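Local coordinates for protein SAM-dependent O-methyltransferase (Thermotoga maritima, PDB 1O54) that probably transfers a methyl group from S-adenosyl-L-methionine to N1 of adenosine 58 in tRNA, at residues Val110-Val121 with Ala133-Glu144. Numbering follows the deposited sequence.
Sequences VKEGDRIIDTGV and AVGSSGKVFAYE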
ATOM      1  N   VAL A 110       5.385 -15.617  21.067  1.00 23.84           N
ATOM      2  CA  VAL A 110       4.618 -16.044  22.241  1.00 22.69           C
ATOM      3  C   VAL A 110       4.157 -17.496  22.035  1.00 22.58           C
ATOM      4  O   VAL A 110       3.555 -17.834  21.015  1.00 22.75           O
ATOM      5  CB  VAL A 110       3.425 -15.126  22.574  1.00 23.08           C
ATOM      6  CG1 VAL A 110       2.760 -15.562  23.838  1.00 24.30           C
ATOM      7  CG2 VAL A 110       3.859 -13.661  22.641  1.00 23.72           C
ATOM      8  N   LYS A 111       4.480 -18.332  23.017  1.00 22.76           N
ATOM      9  CA  LYS A 111       4.288 -19.765  22.898  1.00 22.57           C
ATOM     10  C   LYS A 111       3.999 -20.382  24.257  1.00 22.65           C
ATOM     11  O   LYS A 111       4.087 -19.737  25.302  1.00 22.40           O
ATOM     12  CB  LYS A 111       5.536 -20.387  22.307  1.00 22.99           C
ATOM     13  CG  LYS A 111       6.707 -20.319  23.225  1.00 24.91           C
ATOM     14  CD  LYS A 111       8.027 -20.695  22.557  1.00 30.74           C
ATOM     15  CE  LYS A 111       9.087 -20.981  23.644  1.00 34.10           C
ATOM     16  NZ  LYS A 111       9.483 -19.832  24.527  1.00 35.52           N
ATOM     17  N   GLU A 112       3.607 -21.651  24.203  1.00 23.48           N
ATOM     18  CA  GLU A 112       3.184 -22.409  25.392  1.00 23.54           C
ATOM     19  C   GLU A 112       4.159 -22.222  26.524  1.00 23.22           C
ATOM     20  O   GLU A 112       5.363 -22.477  26.380  1.00 23.04           O
ATOM     21  CB  GLU A 112       3.065 -23.901  25.043  1.00 24.23           C
ATOM     22  CG  GLU A 112       2.523 -24.766  26.180  1.00 22.22           C
ATOM     23  CD  GLU A 112       1.060 -24.565  26.478  1.00 26.41           C
ATOM     24  OE1 GLU A 112       0.704 -24.467  27.696  1.00 28.70           O
ATOM     25  OE2 GLU A 112       0.255 -24.521  25.518  1.00 24.29           O
ATOM     26  N   GLY A 113       3.633 -21.852  27.680  1.00 22.71           N
ATOM     27  CA  GLY A 113       4.432 -21.714  28.891  1.00 22.58           C
ATOM     28  C   GLY A 113       5.144 -20.383  29.086  1.00 22.88           C
ATOM     29  O   GLY A 113       5.775 -20.169  30.126  1.00 23.16           O
ATOM     30  N   ASP A 114       5.101 -19.504  28.099  1.00 22.02           N
ATOM     31  CA  ASP A 114       5.748 -18.219  28.194  1.00 21.60           C
ATOM     32  C   ASP A 114       5.139 -17.359  29.307  1.00 21.69           C
ATOM     33  O   ASP A 114       3.937 -17.454  29.628  1.00 22.00           O
ATOM     34  CB  ASP A 114       5.658 -17.416  26.916  1.00 21.35           C
ATOM     35  CG  ASP A 114       6.707 -17.757  25.890  1.00 25.34           C
ATOM     36  OD1 ASP A 114       7.628 -18.581  26.176  1.00 25.41           O
ATOM     37  OD2 ASP A 114       6.635 -17.219  24.745  1.00 27.26           O
ATOM     38  N   ARG A 115       6.007 -16.564  29.897  1.00 21.66           N
ATOM     39  CA  ARG A 115       5.635 -15.500  30.819  1.00 21.30           C
ATOM     40  C   ARG A 115       5.791 -14.176  30.047  1.00 22.07           C
ATOM     41  O   ARG A 115       6.886 -13.864  29.532  1.00 21.53           O
ATOM     42  CB  ARG A 115       6.549 -15.512  32.048  1.00 22.63           C
ATOM     43  CG  ARG A 115       6.301 -16.751  32.929  1.00 23.56           C
ATOM     44  CD  ARG A 115       7.439 -17.083  33.915  1.00 26.90           C
ATOM     45  NE  ARG A 115       7.592 -16.028  34.917  1.00 25.46           N
ATOM     46  CZ  ARG A 115       8.589 -15.127  34.954  1.00 25.69           C
ATOM     47  NH1 ARG A 115       9.545 -15.118  34.043  1.00 27.45           N
ATOM     48  NH2 ARG A 115       8.640 -14.255  35.940  1.00 26.07           N
ATOM     49  N   ILE A 116       4.710 -13.411  30.001  1.00 22.61           N
ATOM     50  CA  ILE A 116       4.608 -12.238  29.147  1.00 22.12           C
ATOM     51  C   ILE A 116       4.111 -11.057  29.995  1.00 22.19           C
ATOM     52  O   ILE A 116       3.164 -11.227  30.768  1.00 23.40           O
ATOM     53  CB  ILE A 116       3.550 -12.481  28.052  1.00 22.37           C
ATOM     54  CG1 ILE A 116       3.884 -13.711  27.203  1.00 23.25           C
ATOM     55  CG2 ILE A 116       3.382 -11.210  27.203  1.00 23.11           C
ATOM     56  CD1 ILE A 116       5.116 -13.607  26.425  1.00 25.92           C
ATOM     57  N   ILE A 117       4.713  -9.886  29.835  1.00 21.60           N
ATOM     58  CA  ILE A 117       4.199  -8.655  30.458  1.00 21.96           C
ATOM     59  C   ILE A 117       3.419  -7.901  29.377  1.00 22.20           C
ATOM     60  O   ILE A 117       3.897  -7.748  28.256  1.00 22.56           O
ATOM     61  CB  ILE A 117       5.335  -7.809  31.051  1.00 21.69           C
ATOM     62  CG1 ILE A 117       5.862  -8.484  32.338  1.00 21.36           C
ATOM     63  CG2 ILE A 117       4.916  -6.380  31.332  1.00 23.77           C
ATOM     64  CD1 ILE A 117       7.141  -7.906  32.844  1.00 23.47           C
ATOM     65  N   ASP A 118       2.261  -7.385  29.752  1.00 22.80           N
ATOM     66  CA  ASP A 118       1.422  -6.564  28.876  1.00 22.94           C
ATOM     67  C   ASP A 118       1.051  -5.307  29.648  1.00 24.25           C
ATOM     68  O   ASP A 118       0.537  -5.378  30.754  1.00 24.12           O
ATOM     69  CB  ASP A 118       0.165  -7.359  28.551  1.00 23.26           C
ATOM     70  CG  ASP A 118      -0.806  -6.609  27.666  1.00 26.67           C
ATOM     71  OD1 ASP A 118      -2.045  -6.654  27.941  1.00 29.40           O
ATOM     72  OD2 ASP A 118      -0.425  -5.926  26.695  1.00 25.53           O
ATOM     73  N   THR A 119       1.317  -4.134  29.089  1.00 24.01           N
ATOM     74  CA  THR A 119       0.896  -2.907  29.754  1.00 24.41           C
ATOM     75  C   THR A 119       0.839  -1.736  28.771  1.00 25.13           C
ATOM     76  O   THR A 119       1.708  -1.662  27.935  1.00 25.14           O
ATOM     77  CB  THR A 119       1.859  -2.589  30.901  1.00 25.33           C
ATOM     78  OG1 THR A 119       1.323  -1.531  31.729  1.00 26.11           O
ATOM     79  CG2 THR A 119       3.232  -2.106  30.444  1.00 26.31           C
ATOM     80  N   GLY A 120      -0.147  -0.841  28.849  1.00 25.80           N
ATOM     81  CA  GLY A 120      -1.379  -0.985  29.581  1.00 25.46           C
ATOM     82  C   GLY A 120      -2.243  -2.044  28.947  1.00 25.85           C
ATOM     83  O   GLY A 120      -1.818  -2.726  28.018  1.00 26.79           O
ATOM     84  N   VAL A 121      -3.463  -2.181  29.444  1.00 25.26           N
ATOM     85  CA  VAL A 121      -4.329  -3.258  29.036  1.00 25.91           C
ATOM     86  C   VAL A 121      -5.573  -2.773  28.306  1.00 25.79           C
ATOM     87  O   VAL A 121      -6.044  -3.415  27.368  1.00 25.50           O
ATOM     88  CB  VAL A 121      -4.715  -4.094  30.263  1.00 25.81           C
ATOM     89  CG1 VAL A 121      -5.503  -5.303  29.853  1.00 26.19           C
ATOM     90  CG2 VAL A 121      -3.453  -4.522  30.985  1.00 27.71           C
ATOM     91  N   ALA A 133      -2.039 -17.235  23.161  1.00 21.68           N
ATOM     92  CA  ALA A 133      -0.742 -17.708  22.746  1.00 22.24           C
ATOM     93  C   ALA A 133       0.128 -18.348  23.836  1.00 22.70           C
ATOM     94  O   ALA A 133       0.980 -19.176  23.518  1.00 23.37           O
ATOM     95  CB  ALA A 133       0.042 -16.587  22.075  1.00 22.51           C
ATOM     96  N   VAL A 134      -0.031 -17.971  25.097  1.00 21.44           N
ATOM     97  CA  VAL A 134       0.826 -18.556  26.155  1.00 22.52           C
ATOM     98  C   VAL A 134       0.381 -19.968  26.561  1.00 22.71           C
ATOM     99  O   VAL A 134       1.060 -20.647  27.350  1.00 22.97           O
ATOM    100  CB  VAL A 134       0.930 -17.654  27.400  1.00 22.70           C
ATOM    101  CG1 VAL A 134       1.482 -16.227  27.047  1.00 22.61           C
ATOM    102  CG2 VAL A 134      -0.408 -17.551  28.100  1.00 23.16           C
ATOM    103  N   GLY A 135      -0.796 -20.385  26.085  1.00 23.24           N
ATOM    104  CA  GLY A 135      -1.330 -21.694  26.436  1.00 24.99           C
ATOM    105  C   GLY A 135      -1.832 -21.773  27.863  1.00 24.95           C
ATOM    106  O   GLY A 135      -1.826 -20.792  28.609  1.00 24.36           O
ATOM    107  N   SER A 136      -2.297 -22.950  28.267  1.00 26.27           N
ATOM    108  CA  SER A 136      -2.755 -23.115  29.643  1.00 26.57           C
ATOM    109  C   SER A 136      -1.635 -23.028  30.688  1.00 26.32           C
ATOM    110  O   SER A 136      -1.917 -22.793  31.873  1.00 26.81           O
ATOM    111  CB  SER A 136      -3.492 -24.453  29.819  1.00 27.37           C
ATOM    112  OG  SER A 136      -2.613 -25.545  29.612  1.00 28.35           O
ATOM    113  N   SER A 137      -0.393 -23.265  30.275  1.00 24.95           N
ATOM    114  CA  SER A 137       0.755 -23.300  31.207  1.00 25.27           C
ATOM    115  C   SER A 137       1.551 -21.984  31.357  1.00 24.42           C
ATOM    116  O   SER A 137       2.433 -21.871  32.224  1.00 25.01           O
ATOM    117  CB  SER A 137       1.711 -24.453  30.822  1.00 26.55           C
ATOM    118  OG  SER A 137       2.469 -24.161  29.639  1.00 25.75           O
ATOM    119  N   GLY A 138       1.271 -21.026  30.490  1.00 23.51           N
ATOM    120  CA  GLY A 138       1.919 -19.727  30.518  1.00 23.94           C
ATOM    121  C   GLY A 138       1.123 -18.727  31.341  1.00 23.96           C
ATOM    122  O   GLY A 138       0.095 -19.061  31.955  1.00 25.12           O
ATOM    123  N   LYS A 139       1.572 -17.478  31.317  1.00 22.63           N
ATOM    124  CA  LYS A 139       0.898 -16.428  32.055  1.00 23.24           C
ATOM    125  C   LYS A 139       1.186 -15.068  31.449  1.00 22.09           C
ATOM    126  O   LYS A 139       2.342 -14.797  31.052  1.00 23.50           O
ATOM    127  CB  LYS A 139       1.368 -16.407  33.494  1.00 23.84           C
ATOM    128  CG  LYS A 139       0.507 -15.564  34.435  1.00 26.67           C
ATOM    129  CD  LYS A 139      -0.923 -16.119  34.580  1.00 30.86           C
ATOM    130  CE  LYS A 139      -0.984 -17.349  35.473  1.00 34.27           C
ATOM    131  NZ  LYS A 139      -2.369 -17.761  35.872  1.00 34.63           N
ATOM    132  N   VAL A 140       0.149 -14.230  31.410  1.00 21.40           N
ATOM    133  CA  VAL A 140       0.272 -12.816  31.065  1.00 20.71           C
ATOM    134  C   VAL A 140       0.123 -11.994  32.337  1.00 21.35           C
ATOM    135  O   VAL A 140      -0.877 -12.102  33.046  1.00 22.13           O
ATOM    136  CB  VAL A 140      -0.767 -12.386  30.013  1.00 20.60           C
ATOM    137  CG1 VAL A 140      -0.565 -10.926  29.609  1.00 22.80           C
ATOM    138  CG2 VAL A 140      -0.660 -13.306  28.793  1.00 21.94           C
ATOM    139  N   PHE A 141       1.147 -11.189  32.617  1.00 20.95           N
ATOM    140  CA  PHE A 141       1.111 -10.237  33.752  1.00 20.75           C
ATOM    141  C   PHE A 141       0.728  -8.903  33.138  1.00 20.81           C
ATOM    142  O   PHE A 141       1.519  -8.256  32.428  1.00 21.06           O
ATOM    143  CB  PHE A 141       2.469 -10.200  34.445  1.00 21.67           C
ATOM    144  CG  PHE A 141       2.926 -11.550  34.896  1.00 21.95           C
ATOM    145  CD1 PHE A 141       2.460 -12.089  36.071  1.00 23.96           C
ATOM    146  CD2 PHE A 141       3.794 -12.302  34.107  1.00 25.08           C
ATOM    147  CE1 PHE A 141       2.865 -13.339  36.492  1.00 23.94           C
ATOM    148  CE2 PHE A 141       4.180 -13.561  34.505  1.00 24.16           C
ATOM    149  CZ  PHE A 141       3.717 -14.094  35.672  1.00 24.45           C
ATOM    150  N   ALA A 142      -0.514  -8.531  33.383  1.00 20.26           N
ATOM    151  CA  ALA A 142      -1.127  -7.376  32.737  1.00 20.43           C
ATOM    152  C   ALA A 142      -1.251  -6.209  33.696  1.00 21.23           C
ATOM    153  O   ALA A 142      -2.100  -6.221  34.607  1.00 22.61           O
ATOM    154  CB  ALA A 142      -2.497  -7.787  32.175  1.00 21.74           C
ATOM    155  N   TYR A 143      -0.405  -5.203  33.493  1.00 20.82           N
ATOM    156  CA  TYR A 143      -0.360  -4.067  34.383  1.00 20.72           C
ATOM    157  C   TYR A 143      -1.279  -2.970  33.857  1.00 22.03           C
ATOM    158  O   TYR A 143      -1.115  -2.493  32.732  1.00 21.08           O
ATOM    159  CB  TYR A 143       1.055  -3.554  34.491  1.00 20.58           C
ATOM    160  CG  TYR A 143       1.979  -4.428  35.297  1.00 20.84           C
ATOM    161  CD1 TYR A 143       2.446  -5.630  34.812  1.00 22.60           C
ATOM    162  CD2 TYR A 143       2.461  -3.993  36.532  1.00 20.59           C
ATOM    163  CE1 TYR A 143       3.334  -6.414  35.566  1.00 24.96           C
ATOM    164  CE2 TYR A 143       3.327  -4.763  37.288  1.00 22.10           C
ATOM    165  CZ  TYR A 143       3.755  -5.966  36.806  1.00 23.31           C
ATOM    166  OH  TYR A 143       4.625  -6.721  37.564  1.00 25.81           O
ATOM    167  N   GLU A 144      -2.232  -2.582  34.677  1.00 22.56           N
ATOM    168  CA  GLU A 144      -3.189  -1.551  34.323  1.00 23.72           C
ATOM    169  C   GLU A 144      -3.571  -0.786  35.545  1.00 25.51           C
ATOM    170  O   GLU A 144      -4.405  -1.246  36.311  1.00 26.29           O
ATOM    171  CB  GLU A 144      -4.425  -2.167  33.720  1.00 23.44           C
ATOM    172  CG  GLU A 144      -5.512  -1.181  33.344  1.00 24.61           C
ATOM    173  CD  GLU A 144      -5.023  -0.138  32.388  1.00 24.93           C
ATOM    174  OE1 GLU A 144      -4.930  -0.430  31.160  1.00 25.79           O
ATOM    175  OE2 GLU A 144      -4.695   0.971  32.869  1.00 26.53           O
TER
HETATM  176  O   HOH W   1       1.572 -19.739  20.899  1.00 17.72           O
HETATM  177  O   HOH W   2      -2.200 -25.432  26.292  0.50 20.89           O
HETATM  178  O   HOH W   3       5.085 -20.547  32.663  1.00 46.18           O
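Strands 115-119 and 139-143, neighbours in the Rossmann-like sheet of a class I methyltransferase, pair in parallel as the two ends of a beta-alpha-beta crossover through helix 125-134. Asp114 O, Ile116 O and Asp118 O accept from Lys139 N, Phe141 N (2.7 Å) and Tyr143 N, and Ile116 N and Asp118 N donate back to Lys139 O and Phe141 O. On the face that carries Ile116 and Val140, Val134 CG1 is pressed against Ile116 CG1 (3.5 Å) and lies side by side with Val110. On the other face, Arg115 CB meets the edge of the Phe141 ring at 3.9 Å, while Arg115 NH1 donates to Lys180 O.

At the turn end, Glu112, with CG anti to its backbone N (chi1 -175°) and the chain bent at chi2, reaches the loop after the helix. Its OE1 accepts from Ser137 OG on the anti lone pair (2.6 Å) and from Ser137 N nearly along the C-O axis (3.0 Å); OE2 pairs with Arg165 of a second subunit. With an alanine in place of Glu112, Ser137 OG and N would probably lose their shared acceptor and that arginine its salt-bridge mate.

At the opposite end, past the cis peptide before Gly120, Glu144 OE1 accepts a hydrogen bond from Val121 N (2.9 Å), which lies above the carboxylate plane, and another from Gly122 N. Glu144, predicted to bind S-adenosyl-L-methionine, thus ties the glycine-rich loop to the second strand's end; with OE2 salt-bridged to Arg146, its carboxylate orientation is probably set.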